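Local coordinates for 11S globulin (Wrightia tinctoria, PDB 5WXU), which probably serves as a hexameric seed storage protein and binds the plant hormone auxin (indole-3-acetic acid), at residues L220-Q232 and I245-Y257. Residues are numbered along the deposited sequence; the frame is centred on the assembly and turned at random.
Sequences LLWNNVFQPLDPQ and IKKLQSENDFRGY
The backbones of 220-232 and 245-257 come closest at Q227 and Q249, whose CA atoms are 4.9 Å apart, where two overlapping type I turns of the first segment, N224 to Q227 and F226 to L229, face the C-terminal end of helix 242-248. Q249 inserts its amide into the second turn: NE2 donates to F226 O at 2.8 Å, nearly straight and within its own amide plane, and makes a weak, bent bond to L229 O. With CG anti to the carbonyl carbon (chi1 -56°) and the chain extended beyond it, the amide reaches these carbonyls, while OE1 packs on P231 CB. Two side chains return to the helix end. N224 ND2 meets L248 O at 3.0 Å, on a lone pair and with an N-H...O angle of 178°, and also donates to G204 O, its OD1 closing an Asx turn onto F226 N; Q227 NE2 reaches Q249 O at 3.0 Å, tilted from the carbonyl plane. The helix ends in a Schellman motif with S250 at positive phi. Helices 231-238 and 242-248, with their connecting loop, form the helical extension that follows the N-terminal cupin barrel in 11S globulins; L248 CD2 sits over the F226 ring centre at 3.9 Å, a CH-pi contact, and L234 also packs on F226. At the barrel end, W222 directs its indole edge at one face of Y257 (planes 60° apart), NE1 lying 3.1 Å above the phenol plane. A leucine in place of Y257 would probably leave W222 NE1 without its aromatic face and the water that joins Y257 OH, N224 N and Q227 OE1 without one partner. N205 accepts from Q227 NE2 and donates to S250 O, and E251 OE1 forms a salt bridge with K372 of the second subunit.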
loop_
_atom_site.group_PDB
_atom_site.type_symbol
_atom_site.label_atom_id
_atom_site.label_comp_id
_atom_site.label_asym_id
_atom_site.label_seq_id
_atom_site.Cartn_x
_atom_site.Cartn_y
_atom_site.Cartn_z
ATOM N N LEU B 220 4.047 -22.237 33.035
ATOM C CA LEU B 220 3.032 -21.591 32.269
ATOM C C LEU B 220 2.803 -20.190 32.808
ATOM O O LEU B 220 2.786 -19.949 34.029
ATOM C CB LEU B 220 1.723 -22.406 32.290
ATOM C CG LEU B 220 1.852 -23.828 31.677
ATOM C CD1 LEU B 220 0.656 -24.667 32.088
ATOM C CD2 LEU B 220 1.975 -23.797 30.152
ATOM N N LEU B 221 2.617 -19.263 31.871
ATOM C CA LEU B 221 2.230 -17.917 32.183
ATOM C C LEU B 221 0.744 -17.849 31.938
ATOM O O LEU B 221 0.308 -17.610 30.815
ATOM C CB LEU B 221 3.037 -16.951 31.311
ATOM C CG LEU B 221 4.578 -17.017 31.430
ATOM C CD1 LEU B 221 5.283 -16.071 30.424
ATOM C CD2 LEU B 221 5.053 -16.737 32.855
ATOM N N TRP B 222 -0.038 -18.141 32.974
ATOM C CA TRP B 222 -1.450 -18.312 32.874
ATOM C C TRP B 222 -2.036 -17.742 34.150
ATOM O O TRP B 222 -1.734 -18.222 35.233
ATOM C CB TRP B 222 -1.750 -19.815 32.693
ATOM C CG TRP B 222 -3.127 -20.232 32.468
ATOM C CD1 TRP B 222 -4.238 -19.732 33.103
ATOM C CD2 TRP B 222 -3.609 -21.291 31.596
ATOM N NE1 TRP B 222 -5.373 -20.407 32.669
ATOM C CE2 TRP B 222 -5.008 -21.395 31.794
ATOM C CE3 TRP B 222 -2.973 -22.225 30.743
ATOM C CZ2 TRP B 222 -5.814 -22.294 31.071
ATOM C CZ3 TRP B 222 -3.795 -23.181 30.027
ATOM C CH2 TRP B 222 -5.196 -23.181 30.199
ATOM N N ASN B 223 -2.857 -16.724 34.061
ATOM C CA ASN B 223 -3.203 -15.980 35.234
ATOM C C ASN B 223 -4.540 -15.241 35.078
ATOM O O ASN B 223 -4.887 -14.776 33.987
ATOM C CB ASN B 223 -2.083 -14.889 35.307
ATOM C CG ASN B 223 -2.115 -14.056 36.548
ATOM O OD1 ASN B 223 -2.208 -14.601 37.666
ATOM N ND2 ASN B 223 -1.999 -12.698 36.384
ATOM N N ASN B 224 -5.300 -15.124 36.171
ATOM C CA ASN B 224 -6.414 -14.233 36.282
ATOM C C ASN B 224 -5.866 -12.806 36.522
ATOM O O ASN B 224 -5.283 -12.509 37.601
ATOM C CB ASN B 224 -7.324 -14.636 37.472
ATOM C CG ASN B 224 -8.466 -13.686 37.712
ATOM O OD1 ASN B 224 -8.521 -12.571 37.203
ATOM N ND2 ASN B 224 -9.447 -14.130 38.555
ATOM N N VAL B 225 -6.025 -11.929 35.543
ATOM C CA VAL B 225 -5.405 -10.576 35.621
ATOM C C VAL B 225 -5.867 -9.662 36.724
ATOM O O VAL B 225 -5.169 -8.658 37.016
ATOM C CB VAL B 225 -5.535 -9.757 34.265
ATOM C CG1 VAL B 225 -4.889 -10.498 33.168
ATOM C CG2 VAL B 225 -6.898 -9.303 33.912
ATOM N N PHE B 226 -7.010 -9.997 37.358
ATOM C CA PHE B 226 -7.533 -9.206 38.438
ATOM C C PHE B 226 -6.864 -9.548 39.761
ATOM O O PHE B 226 -6.833 -8.713 40.638
ATOM C CB PHE B 226 -9.035 -9.409 38.574
ATOM C CG PHE B 226 -9.829 -8.982 37.365
ATOM C CD1 PHE B 226 -9.795 -7.679 36.942
ATOM C CD2 PHE B 226 -10.583 -9.907 36.629
ATOM C CE1 PHE B 226 -10.486 -7.283 35.814
ATOM C CE2 PHE B 226 -11.271 -9.522 35.499
ATOM C CZ PHE B 226 -11.266 -8.188 35.124
ATOM N N GLN B 227 -6.292 -10.746 39.865
ATOM C CA GLN B 227 -5.610 -11.174 41.081
ATOM C C GLN B 227 -4.447 -10.307 41.544
ATOM O O GLN B 227 -4.345 -10.062 42.733
ATOM C CB GLN B 227 -5.190 -12.664 40.984
ATOM C CG GLN B 227 -6.433 -13.532 41.080
ATOM C CD GLN B 227 -6.176 -15.029 41.012
ATOM O OE1 GLN B 227 -5.048 -15.469 40.890
ATOM N NE2 GLN B 227 -7.243 -15.823 41.233
ATOM N N PRO B 228 -3.541 -9.876 40.636
ATOM C CA PRO B 228 -2.375 -9.069 41.123
ATOM C C PRO B 228 -2.643 -7.625 41.384
ATOM O O PRO B 228 -1.713 -6.842 41.425
ATOM C CB PRO B 228 -1.343 -9.249 40.004
ATOM C CG PRO B 228 -2.134 -9.595 38.782
ATOM C CD PRO B 228 -3.291 -10.428 39.279
ATOM N N LEU B 229 -3.897 -7.224 41.567
ATOM C CA LEU B 229 -4.303 -5.848 41.755
ATOM C C LEU B 229 -4.918 -5.687 43.166
ATOM O O LEU B 229 -5.502 -6.654 43.775
ATOM C CB LEU B 229 -5.329 -5.475 40.702
ATOM C CG LEU B 229 -4.849 -5.620 39.231
ATOM C CD1 LEU B 229 -5.914 -5.265 38.218
ATOM C CD2 LEU B 229 -3.621 -4.741 39.009
ATOM N N ASP B 230 -4.851 -4.460 43.680
ATOM C CA ASP B 230 -5.502 -4.097 44.948
ATOM C C ASP B 230 -6.971 -3.975 44.690
ATOM O O ASP B 230 -7.399 -3.165 43.886
ATOM C CB ASP B 230 -4.935 -2.756 45.431
ATOM C CG ASP B 230 -5.582 -2.220 46.689
ATOM O OD1 ASP B 230 -6.609 -2.752 47.190
ATOM O OD2 ASP B 230 -4.982 -1.280 47.231
ATOM N N PRO B 231 -7.803 -4.798 45.378
ATOM C CA PRO B 231 -9.229 -4.704 45.109
ATOM C C PRO B 231 -9.863 -3.397 45.434
ATOM O O PRO B 231 -10.864 -3.046 44.778
ATOM C CB PRO B 231 -9.840 -5.852 45.939
ATOM C CG PRO B 231 -8.868 -6.067 47.029
ATOM C CD PRO B 231 -7.490 -5.769 46.464
ATOM N N GLN B 232 -9.317 -2.615 46.360
ATOM C CA GLN B 232 -9.898 -1.321 46.697
ATOM C C GLN B 232 -9.622 -0.311 45.601
ATOM O O GLN B 232 -10.442 0.489 45.317
ATOM C CB GLN B 232 -9.344 -0.754 48.021
ATOM C CG GLN B 232 -9.867 -1.464 49.267
ATOM C CD GLN B 232 -11.196 -0.914 49.787
ATOM O OE1 GLN B 232 -11.726 0.104 49.282
ATOM N NE2 GLN B 232 -11.760 -1.602 50.803
ATOM N N ILE B 245 -15.193 -6.778 43.545
ATOM C CA ILE B 245 -13.878 -6.993 42.934
ATOM C C ILE B 245 -13.285 -8.273 43.450
ATOM O O ILE B 245 -12.559 -8.942 42.768
ATOM C CB ILE B 245 -12.867 -5.803 43.163
ATOM C CG1 ILE B 245 -13.453 -4.500 42.627
ATOM C CG2 ILE B 245 -11.512 -6.094 42.483
ATOM C CD1 ILE B 245 -13.765 -4.460 41.160
ATOM N N LYS B 246 -13.539 -8.621 44.686
ATOM C CA LYS B 246 -13.035 -9.916 45.179
ATOM C C LYS B 246 -13.592 -11.149 44.483
ATOM O O LYS B 246 -12.845 -12.119 44.289
ATOM C CB LYS B 246 -13.210 -10.018 46.702
ATOM C CG LYS B 246 -12.094 -9.244 47.408
ATOM C CD LYS B 246 -12.263 -9.280 48.919
ATOM C CE LYS B 246 -11.056 -8.634 49.601
ATOM N NZ LYS B 246 -10.995 -8.847 51.081
ATOM N N LYS B 247 -14.830 -11.036 44.026
ATOM C CA LYS B 247 -15.445 -12.018 43.128
ATOM C C LYS B 247 -14.755 -12.033 41.733
ATOM O O LYS B 247 -14.578 -13.136 41.159
ATOM C CB LYS B 247 -16.936 -11.776 42.996
ATOM C CG LYS B 247 -17.701 -11.988 44.325
ATOM C CD LYS B 247 -19.194 -11.634 44.245
ATOM C CE LYS B 247 -19.826 -11.862 45.635
ATOM N NZ LYS B 247 -21.143 -11.182 45.786
ATOM N N LEU B 248 -14.364 -10.842 41.201
ATOM C CA LEU B 248 -13.538 -10.833 39.958
ATOM C C LEU B 248 -12.237 -11.581 40.128
ATOM O O LEU B 248 -11.757 -12.301 39.210
ATOM C CB LEU B 248 -13.245 -9.431 39.453
ATOM C CG LEU B 248 -14.305 -8.787 38.572
ATOM C CD1 LEU B 248 -15.573 -8.550 39.292
ATOM C CD2 LEU B 248 -13.802 -7.432 38.031
ATOM N N GLN B 249 -11.659 -11.440 41.318
ATOM C CA GLN B 249 -10.396 -12.109 41.683
ATOM C C GLN B 249 -10.579 -13.568 42.005
ATOM O O GLN B 249 -9.603 -14.280 42.149
ATOM C CB GLN B 249 -9.678 -11.383 42.854
ATOM C CG GLN B 249 -9.404 -9.916 42.551
ATOM C CD GLN B 249 -8.680 -9.222 43.687
ATOM O OE1 GLN B 249 -9.101 -9.291 44.834
ATOM N NE2 GLN B 249 -7.556 -8.576 43.368
ATOM N N SER B 250 -11.832 -13.990 42.092
ATOM C CA SER B 250 -12.190 -15.401 42.161
ATOM C C SER B 250 -11.704 -15.987 43.441
ATOM O O SER B 250 -11.333 -17.121 43.469
ATOM C CB SER B 250 -11.605 -16.214 40.993
ATOM O OG SER B 250 -12.281 -17.477 40.814
ATOM N N GLU B 251 -11.644 -15.213 44.502
ATOM C CA GLU B 251 -11.168 -15.819 45.722
ATOM C C GLU B 251 -12.290 -16.782 46.208
ATOM O O GLU B 251 -13.542 -16.571 45.973
ATOM C CB GLU B 251 -10.550 -14.801 46.727
ATOM C CG GLU B 251 -8.969 -14.731 46.717
ATOM C CD GLU B 251 -8.240 -15.364 45.481
ATOM O OE1 GLU B 251 -8.158 -16.631 45.375
ATOM O OE2 GLU B 251 -7.691 -14.609 44.625
ATOM N N ASN B 252 -11.792 -17.897 46.727
ATOM C CA ASN B 252 -12.616 -19.025 47.138
ATOM C C ASN B 252 -13.445 -19.618 46.010
ATOM O O ASN B 252 -14.496 -20.173 46.283
ATOM C CB ASN B 252 -13.544 -18.639 48.298
ATOM C CG ASN B 252 -12.792 -17.981 49.439
ATOM O OD1 ASN B 252 -11.704 -18.448 49.830
ATOM N ND2 ASN B 252 -13.342 -16.868 49.954
ATOM N N ASP B 253 -12.995 -19.486 44.750
ATOM C CA ASP B 253 -13.745 -20.000 43.587
ATOM C C ASP B 253 -12.676 -20.692 42.765
ATOM O O ASP B 253 -11.873 -20.011 42.113
ATOM C CB ASP B 253 -14.461 -18.818 42.898
ATOM C CG ASP B 253 -15.088 -19.162 41.525
ATOM O OD1 ASP B 253 -15.036 -20.344 41.086
ATOM O OD2 ASP B 253 -15.657 -18.208 40.904
ATOM N N PHE B 254 -12.629 -22.029 42.833
ATOM C CA PHE B 254 -11.639 -22.879 42.212
ATOM C C PHE B 254 -12.244 -23.806 41.136
ATOM O O PHE B 254 -12.073 -25.026 41.156
ATOM C CB PHE B 254 -10.942 -23.713 43.300
ATOM C CG PHE B 254 -10.380 -22.869 44.416
ATOM C CD1 PHE B 254 -9.270 -22.048 44.190
ATOM C CD2 PHE B 254 -11.007 -22.838 45.678
ATOM C CE1 PHE B 254 -8.754 -21.234 45.195
ATOM C CE2 PHE B 254 -10.497 -22.046 46.688
ATOM C CZ PHE B 254 -9.377 -21.231 46.446
ATOM N N ARG B 255 -12.904 -23.200 40.161
ATOM C CA ARG B 255 -13.473 -23.950 39.020
ATOM C C ARG B 255 -12.532 -24.070 37.817
ATOM O O ARG B 255 -12.881 -24.706 36.807
ATOM C CB ARG B 255 -14.760 -23.291 38.604
ATOM C CG ARG B 255 -15.864 -23.440 39.668
ATOM C CD ARG B 255 -17.105 -22.719 39.325
ATOM N NE ARG B 255 -16.877 -21.272 39.201
ATOM C CZ ARG B 255 -17.646 -20.423 38.528
ATOM N NH1 ARG B 255 -18.757 -20.803 37.896
ATOM N NH2 ARG B 255 -17.294 -19.171 38.476
ATOM N N GLY B 256 -11.356 -23.493 37.896
ATOM C CA GLY B 256 -10.467 -23.488 36.749
ATOM C C GLY B 256 -10.962 -22.410 35.786
ATOM O O GLY B 256 -11.541 -21.385 36.179
ATOM N N TYR B 257 -10.696 -22.635 34.507
ATOM C CA TYR B 257 -10.943 -21.576 33.508
ATOM C C TYR B 257 -11.964 -21.965 32.481
ATOM O O TYR B 257 -12.132 -21.298 31.451
ATOM C CB TYR B 257 -9.601 -21.207 32.851
ATOM C CG TYR B 257 -8.628 -20.636 33.829
ATOM C CD1 TYR B 257 -7.786 -21.430 34.558
ATOM C CD2 TYR B 257 -8.622 -19.289 34.081
ATOM C CE1 TYR B 257 -6.962 -20.854 35.516
ATOM C CE2 TYR B 257 -7.767 -18.712 34.983
ATOM C CZ TYR B 257 -6.917 -19.495 35.677
ATOM O OH TYR B 257 -6.094 -18.855 36.596
HETATM O O HOH W 1 -5.066 -17.094 38.095
#